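Local coordinates for protein ABC-type amino acid transport system, permease component (Caldanaerobacter subterraneus subsp. tengcongensis MB4, PDB 4YMU) that probably forms, with a second copy of itself, the membrane-spanning part of an amino-acid ABC transporter, and binds arginine between its helices, at residues 68-76 with 90-98; 98-107 with 145-156. All coordinates share one frame; numbering follows the deposited sequence.

Overall arrangement
Both contacts use helix 87-112 of this permease, first its earlier half and then its later half, and N98 is where they join. Contact 1 (68-76 with 90-98) packs helix 67-75 on it; contact 2 (98-107 with 145-156) brings helix 129-160 against it. Their centres are about 17 Å apart, yet they touch directly, L95 O being 3.3 Å from M156 CE. One bound arginine meets both contacts: N98 takes its guanidinium from the shared turn, and S99, Y102, E152, V155 and M156 of contact 2 line more of the pocket. Another bound arginine lies about 9 Å from the N98 side chain.

Contact 1: residues 68-76 with 90-98; sequences LVQLLLIYN and AGVSALAIN. With ARG (arginine), chain I.
L71 and A94 bring the two backbones to a CA-CA distance of 5.2 Å, where helices 68-75 and 90-98 run roughly antiparallel at 138° with their axes 8.9 Å apart at closest. They pack within the helical bundle of a binding-protein-dependent permease, probably in its membrane-embedded part, and small residues on one side are consistent with the close approach. A90, G91 and A94 leave room for the larger side chains of the other helix. L71 places CD2 3.7 Å from A94 CB, and the same methyl also rests near G91 CA and the carbonyl oxygen of A90. One turn on, I74 has CG1 anti to its carbonyl carbon, and an extended chi2 then carries CD1 onto helix 90-98, between A94 and S93, 3.9 Å from S93 CB, with the CD1 methyl of I97 a little further off. Y75 closes this end of the interface, its ring turned obliquely to the A90 methyl, with CD2 3.9 Å from A90 CB. S93 OG is satisfied on its own helix, by the carbonyl of T89.

At the other end the apolar contact gives way to amides. Q70 and N98 cross at about a right angle, their amide planes 41° apart, and I62 of helix 49-63 packs against both side chains. L67, just before segment 68-76, also touches N98 and gives its backbone N to the bound arginine, so both helices supply pocket atoms. In N98, chi1 (-176°, anti to the backbone N) carries the amide to the ligand and chi2 turns its oxygen to it. That oxygen accepts twice from one guanidinium: N98 OD1 is 2.8 Å from arginine NE and 3.1 Å from arginine NH1.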
# COMPACT_ATOMS: atom_id res chain seq x y z
N LEU C 68 20.67 -6.64 23.84
CA LEU C 68 21.57 -7.28 24.80
C LEU C 68 22.61 -6.28 25.25
O LEU C 68 22.77 -6.04 26.46
CB LEU C 68 22.27 -8.48 24.16
CG LEU C 68 22.59 -9.75 24.98
CD1 LEU C 68 23.86 -10.41 24.47
CD2 LEU C 68 22.66 -9.50 26.48
N VAL C 69 23.30 -5.69 24.27
CA VAL C 69 24.35 -4.73 24.56
C VAL C 69 23.85 -3.57 25.44
O VAL C 69 24.56 -3.14 26.34
CB VAL C 69 25.04 -4.24 23.27
CG1 VAL C 69 25.95 -3.06 23.53
CG2 VAL C 69 25.79 -5.38 22.61
N GLN C 70 22.61 -3.15 25.25
CA GLN C 70 22.03 -2.09 26.07
C GLN C 70 21.79 -2.57 27.50
O GLN C 70 22.07 -1.84 28.47
CB GLN C 70 20.72 -1.58 25.45
CG GLN C 70 20.90 -0.88 24.11
CD GLN C 70 19.62 -0.82 23.25
OE1 GLN C 70 19.69 -0.84 22.02
NE2 GLN C 70 18.47 -0.76 23.90
N LEU C 71 21.27 -3.79 27.62
CA LEU C 71 21.04 -4.42 28.92
C LEU C 71 22.33 -4.45 29.73
O LEU C 71 22.40 -3.92 30.84
CB LEU C 71 20.55 -5.86 28.75
CG LEU C 71 19.48 -6.44 29.69
CD1 LEU C 71 19.87 -7.83 30.17
CD2 LEU C 71 19.15 -5.53 30.85
N LEU C 72 23.35 -5.09 29.16
CA LEU C 72 24.64 -5.24 29.82
C LEU C 72 25.29 -3.89 30.10
O LEU C 72 25.86 -3.68 31.18
CB LEU C 72 25.56 -6.09 28.95
CG LEU C 72 24.99 -7.45 28.55
CD1 LEU C 72 26.02 -8.24 27.80
CD2 LEU C 72 24.49 -8.21 29.75
N LEU C 73 25.16 -2.96 29.15
CA LEU C 73 25.73 -1.63 29.31
C LEU C 73 25.16 -1.01 30.56
O LEU C 73 25.89 -0.43 31.35
CB LEU C 73 25.45 -0.74 28.11
CG LEU C 73 26.04 0.67 28.22
CD1 LEU C 73 27.54 0.59 28.14
CD2 LEU C 73 25.51 1.61 27.14
N ILE C 74 23.85 -1.16 30.78
CA ILE C 74 23.29 -0.64 32.01
C ILE C 74 23.75 -1.45 33.23
O ILE C 74 24.16 -0.89 34.25
CB ILE C 74 21.76 -0.57 31.99
CG1 ILE C 74 21.27 0.37 30.87
CG2 ILE C 74 21.25 -0.10 33.35
CD1 ILE C 74 19.77 0.52 30.84
N TYR C 75 23.67 -2.78 33.13
CA TYR C 75 23.92 -3.65 34.27
C TYR C 75 25.41 -3.75 34.65
O TYR C 75 25.82 -3.30 35.71
CB TYR C 75 23.33 -5.04 34.03
CG TYR C 75 23.31 -5.92 35.26
CD1 TYR C 75 24.14 -7.03 35.36
CD2 TYR C 75 22.45 -5.64 36.32
CE1 TYR C 75 24.11 -7.86 36.49
CE2 TYR C 75 22.42 -6.45 37.46
CZ TYR C 75 23.25 -7.55 37.53
OH TYR C 75 23.23 -8.36 38.65
N ASN C 76 26.21 -4.34 33.78
CA ASN C 76 27.64 -4.46 34.01
C ASN C 76 28.37 -3.13 33.89
O ASN C 76 29.19 -2.77 34.73
CB ASN C 76 28.23 -5.45 33.02
CG ASN C 76 27.71 -6.86 33.22
OD1 ASN C 76 27.06 -7.14 34.24
ND2 ASN C 76 27.98 -7.76 32.27
N ALA C 90 17.25 -2.87 36.06
CA ALA C 90 18.10 -2.90 34.88
C ALA C 90 17.30 -3.33 33.64
O ALA C 90 17.34 -2.65 32.60
CB ALA C 90 19.28 -3.82 35.09
N GLY C 91 16.58 -4.44 33.76
CA GLY C 91 15.77 -4.97 32.68
C GLY C 91 14.71 -3.97 32.24
O GLY C 91 14.61 -3.64 31.06
N VAL C 92 13.94 -3.47 33.21
CA VAL C 92 12.92 -2.46 32.96
C VAL C 92 13.48 -1.26 32.22
O VAL C 92 12.92 -0.84 31.21
CB VAL C 92 12.27 -1.97 34.27
CG1 VAL C 92 11.52 -0.66 34.03
CG2 VAL C 92 11.35 -3.02 34.85
N SER C 93 14.59 -0.72 32.71
CA SER C 93 15.23 0.43 32.08
C SER C 93 15.61 0.17 30.63
O SER C 93 15.31 0.97 29.74
CB SER C 93 16.49 0.80 32.85
OG SER C 93 16.15 1.27 34.14
N ALA C 94 16.28 -0.96 30.42
CA ALA C 94 16.83 -1.29 29.12
C ALA C 94 15.70 -1.48 28.11
O ALA C 94 15.70 -0.89 27.03
CB ALA C 94 17.70 -2.52 29.22
N LEU C 95 14.73 -2.32 28.49
CA LEU C 95 13.58 -2.62 27.66
C LEU C 95 12.75 -1.36 27.37
O LEU C 95 12.35 -1.14 26.23
CB LEU C 95 12.70 -3.66 28.35
CG LEU C 95 13.25 -5.07 28.45
CD1 LEU C 95 12.18 -6.00 28.98
CD2 LEU C 95 13.73 -5.54 27.10
N ALA C 96 12.51 -0.54 28.39
CA ALA C 96 11.76 0.69 28.19
C ALA C 96 12.47 1.65 27.24
O ALA C 96 11.83 2.36 26.47
CB ALA C 96 11.46 1.38 29.51
N ILE C 97 13.80 1.69 27.30
CA ILE C 97 14.55 2.56 26.39
C ILE C 97 14.46 2.05 24.95
O ILE C 97 14.09 2.79 24.01
CB ILE C 97 16.01 2.74 26.87
CG1 ILE C 97 16.10 3.79 27.98
CG2 ILE C 97 16.92 3.12 25.73
CD1 ILE C 97 17.36 3.64 28.86
N ASN C 98 14.79 0.77 24.78
CA ASN C 98 14.71 0.12 23.47
C ASN C 98 13.33 0.36 22.83
O ASN C 98 13.19 0.89 21.70
CB ASN C 98 15.01 -1.37 23.66
CG ASN C 98 15.06 -2.14 22.35
OD1 ASN C 98 14.13 -2.87 22.01
ND2 ASN C 98 16.16 -1.99 21.61
N ARG I . 16.23 -8.35 19.24
CA ARG I . 16.46 -7.25 18.31
C ARG I . 17.51 -6.28 18.81
O ARG I . 17.94 -5.38 18.07
CB ARG I . 15.17 -6.47 18.05
CG ARG I . 14.69 -5.65 19.21
CD ARG I . 13.30 -5.11 18.91
NE ARG I . 12.85 -4.13 19.89
CZ ARG I . 11.61 -3.67 19.97
NH1 ARG I . 11.29 -2.78 20.90
NH2 ARG I . 10.68 -4.10 19.12
OXT ARG I . 17.93 -6.36 19.97

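Contact 2: residues 98-107 with 145-156; sequences NSSAYVAEII and ILPALGNEFIVM. With ARG (arginine), chain I.
S99 and E152 meet because both side chains start out anti to their backbone N: chi1 is -177° in S99, directing OG at helix 145-156, and 162° in E152, whose chain then bends at chi2 to turn the carboxylate toward the bound arginine. The two helices pack antiparallel at 158°, interlocking knobs-into-holes, in the permease domain. E152 is one knob, held among S99, Y102, V103 and I106. S99 OG donates to E152 OE2 over 2.8 Å, meeting the anti lone pair of that oxygen, the one away from OE1. S99, itself a wall of the pocket, probably helps hold the carboxylate in position. E152 grips the ligand with both oxygens, OE2 taking arginine NH1 at 2.8 Å and OE1 taking arginine NH2. The serine hydroxyl and the guanidinium would probably favour the ionised form of the E152 carboxylate in this buried spot.

Y102 covers the same guanidinium with one ring face: arginine NE lies 3.3 Å over it, nearer the ring's margin than its middle. M156, curled by its second and third torsions, brings SD to 3.5 Å from arginine NH1, while its CE methyl lies against S99 CB. L67 N and E159 of this chain, with E159 and K158 of the second subunit, add further hydrogen bonds to the ligand.

Beyond the pocket the interface turns apolar. V103 and L149 cross at about a right angle, with CG2 of the valine on CD2 of the leucine. I107 packs against CD1 of I145. I106 is the answering knob, seated among I145, A148, L149 and E152. Helix 145-156 kinks here: P147 has no N-H to give, and A148 N bonds I145 O, three residues back, instead of a carbonyl four back. I106 CD1 lies 3.5 Å from A148 O.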
# COMPACT_ATOMS: atom_id res chain seq x y z
N ASN C 98 14.79 0.77 24.78
CA ASN C 98 14.71 0.12 23.47
C ASN C 98 13.33 0.36 22.83
O ASN C 98 13.19 0.89 21.70
CB ASN C 98 15.01 -1.37 23.66
CG ASN C 98 15.06 -2.14 22.35
OD1 ASN C 98 14.13 -2.87 22.01
ND2 ASN C 98 16.16 -1.99 21.61
N SER C 99 12.30 0.02 23.60
CA SER C 99 10.93 0.20 23.21
C SER C 99 10.65 1.66 22.92
O SER C 99 9.85 1.95 22.05
CB SER C 99 9.97 -0.31 24.27
OG SER C 99 8.62 -0.19 23.82
N SER C 100 11.28 2.57 23.65
CA SER C 100 11.00 3.99 23.43
C SER C 100 11.40 4.36 22.01
O SER C 100 10.67 5.06 21.30
CB SER C 100 11.73 4.89 24.42
OG SER C 100 13.08 5.09 24.02
N ALA C 101 12.56 3.87 21.58
CA ALA C 101 12.98 4.17 20.21
C ALA C 101 11.97 3.60 19.19
O ALA C 101 11.46 4.32 18.28
CB ALA C 101 14.36 3.64 19.95
N TYR C 102 11.68 2.31 19.32
CA TYR C 102 10.78 1.69 18.34
C TYR C 102 9.39 2.35 18.33
O TYR C 102 8.79 2.53 17.27
CB TYR C 102 10.70 0.17 18.54
CG TYR C 102 11.98 -0.53 18.15
CD1 TYR C 102 12.18 -0.99 16.85
CD2 TYR C 102 13.01 -0.73 19.07
CE1 TYR C 102 13.36 -1.63 16.48
CE2 TYR C 102 14.19 -1.37 18.72
CZ TYR C 102 14.36 -1.83 17.43
OH TYR C 102 15.54 -2.46 17.07
N VAL C 103 8.91 2.74 19.50
CA VAL C 103 7.62 3.41 19.65
C VAL C 103 7.61 4.80 19.02
O VAL C 103 6.63 5.19 18.36
CB VAL C 103 7.18 3.46 21.12
CG1 VAL C 103 6.11 4.53 21.34
CG2 VAL C 103 6.67 2.09 21.54
N ALA C 104 8.70 5.54 19.20
CA ALA C 104 8.86 6.82 18.53
C ALA C 104 8.68 6.66 17.01
O ALA C 104 7.92 7.43 16.36
CB ALA C 104 10.23 7.41 18.84
N GLU C 105 9.34 5.65 16.44
CA GLU C 105 9.16 5.40 15.01
C GLU C 105 7.73 5.05 14.66
O GLU C 105 7.18 5.54 13.66
CB GLU C 105 10.09 4.31 14.49
CG GLU C 105 11.18 4.86 13.64
CD GLU C 105 10.67 5.91 12.68
OE1 GLU C 105 10.02 5.54 11.66
OE2 GLU C 105 10.89 7.11 12.98
N ILE C 106 7.11 4.22 15.49
CA ILE C 106 5.74 3.83 15.27
C ILE C 106 4.82 5.05 15.17
O ILE C 106 3.97 5.14 14.28
CB ILE C 106 5.25 2.86 16.35
CG1 ILE C 106 5.56 1.42 15.95
CG2 ILE C 106 3.75 3.00 16.58
CD1 ILE C 106 5.47 0.46 17.12
N ILE C 107 5.01 6.00 16.08
CA ILE C 107 4.20 7.21 16.06
C ILE C 107 4.42 8.01 14.77
O ILE C 107 3.45 8.39 14.09
CB ILE C 107 4.48 8.10 17.27
CG1 ILE C 107 4.06 7.37 18.56
CG2 ILE C 107 3.79 9.46 17.11
CD1 ILE C 107 4.33 8.16 19.82
N ILE C 145 -1.83 3.96 15.12
CA ILE C 145 -0.78 3.72 16.09
C ILE C 145 -1.12 2.61 17.08
O ILE C 145 -0.29 1.72 17.32
CB ILE C 145 -0.47 5.01 16.87
CG1 ILE C 145 0.15 6.05 15.94
CG2 ILE C 145 0.47 4.73 18.02
CD1 ILE C 145 0.14 7.46 16.50
N LEU C 146 -2.32 2.66 17.64
CA LEU C 146 -2.77 1.66 18.62
C LEU C 146 -2.53 0.19 18.22
O LEU C 146 -2.08 -0.60 19.05
CB LEU C 146 -4.24 1.88 19.01
CG LEU C 146 -4.57 3.18 19.76
CD1 LEU C 146 -6.04 3.22 20.16
CD2 LEU C 146 -3.67 3.37 20.97
N PRO C 147 -2.84 -0.19 16.97
CA PRO C 147 -2.58 -1.60 16.67
C PRO C 147 -1.09 -1.93 16.61
O PRO C 147 -0.72 -3.08 16.84
CB PRO C 147 -3.18 -1.77 15.26
CG PRO C 147 -4.14 -0.66 15.11
CD PRO C 147 -3.54 0.49 15.87
N ALA C 148 -0.25 -0.94 16.32
CA ALA C 148 1.17 -1.22 16.16
C ALA C 148 1.86 -1.20 17.52
O ALA C 148 2.92 -1.80 17.71
CB ALA C 148 1.82 -0.24 15.18
N LEU C 149 1.25 -0.48 18.46
CA LEU C 149 1.64 -0.51 19.86
C LEU C 149 1.34 -1.89 20.42
O LEU C 149 2.20 -2.52 21.06
CB LEU C 149 0.88 0.55 20.65
CG LEU C 149 1.32 2.00 20.47
CD1 LEU C 149 0.72 2.91 21.54
CD2 LEU C 149 2.84 2.09 20.48
N GLY C 150 0.12 -2.37 20.18
CA GLY C 150 -0.30 -3.69 20.62
C GLY C 150 0.65 -4.75 20.12
O GLY C 150 0.94 -5.73 20.80
N ASN C 151 1.15 -4.54 18.91
CA ASN C 151 2.10 -5.45 18.31
C ASN C 151 3.49 -5.32 18.93
O ASN C 151 4.25 -6.28 18.98
CB ASN C 151 2.18 -5.18 16.82
CG ASN C 151 3.31 -5.90 16.15
OD1 ASN C 151 4.36 -5.32 15.88
ND2 ASN C 151 3.11 -7.18 15.85
N GLU C 152 3.82 -4.12 19.39
CA GLU C 152 5.10 -3.88 20.02
C GLU C 152 5.19 -4.70 21.30
O GLU C 152 6.17 -5.41 21.52
CB GLU C 152 5.30 -2.39 20.29
CG GLU C 152 6.39 -2.04 21.31
CD GLU C 152 7.82 -2.20 20.80
OE1 GLU C 152 8.04 -2.82 19.73
OE2 GLU C 152 8.73 -1.69 21.48
N PHE C 153 4.13 -4.63 22.10
CA PHE C 153 4.01 -5.40 23.33
C PHE C 153 4.24 -6.88 23.08
O PHE C 153 5.00 -7.52 23.80
CB PHE C 153 2.61 -5.19 23.91
CG PHE C 153 2.33 -6.04 25.13
CD1 PHE C 153 1.77 -7.30 25.00
CD2 PHE C 153 2.63 -5.56 26.40
CE1 PHE C 153 1.50 -8.08 26.12
CE2 PHE C 153 2.36 -6.33 27.52
CZ PHE C 153 1.79 -7.59 27.38
N ILE C 154 3.58 -7.44 22.07
CA ILE C 154 3.72 -8.87 21.79
C ILE C 154 5.18 -9.21 21.51
O ILE C 154 5.69 -10.21 22.01
CB ILE C 154 2.83 -9.31 20.61
CG1 ILE C 154 1.35 -9.16 20.96
CG2 ILE C 154 3.14 -10.74 20.19
CD1 ILE C 154 0.41 -9.57 19.85
N VAL C 155 5.85 -8.36 20.74
CA VAL C 155 7.25 -8.57 20.39
C VAL C 155 8.13 -8.49 21.64
O VAL C 155 9.08 -9.27 21.81
CB VAL C 155 7.71 -7.53 19.36
CG1 VAL C 155 9.22 -7.61 19.17
CG2 VAL C 155 7.01 -7.76 18.05
N MET C 156 7.81 -7.54 22.52
CA MET C 156 8.58 -7.30 23.71
C MET C 156 8.49 -8.44 24.72
O MET C 156 9.39 -8.59 25.54
CB MET C 156 8.16 -5.98 24.36
CG MET C 156 8.69 -4.77 23.64
SD MET C 156 10.49 -4.65 23.73
CE MET C 156 10.63 -3.79 25.29
N ARG I . 16.23 -8.35 19.24
CA ARG I . 16.46 -7.25 18.31
C ARG I . 17.51 -6.28 18.81
O ARG I . 17.94 -5.38 18.07
CB ARG I . 15.17 -6.47 18.05
CG ARG I . 14.69 -5.65 19.21
CD ARG I . 13.30 -5.11 18.91
NE ARG I . 12.85 -4.13 19.89
CZ ARG I . 11.61 -3.67 19.97
NH1 ARG I . 11.29 -2.78 20.90
NH2 ARG I . 10.68 -4.10 19.12
OXT ARG I . 17.93 -6.36 19.97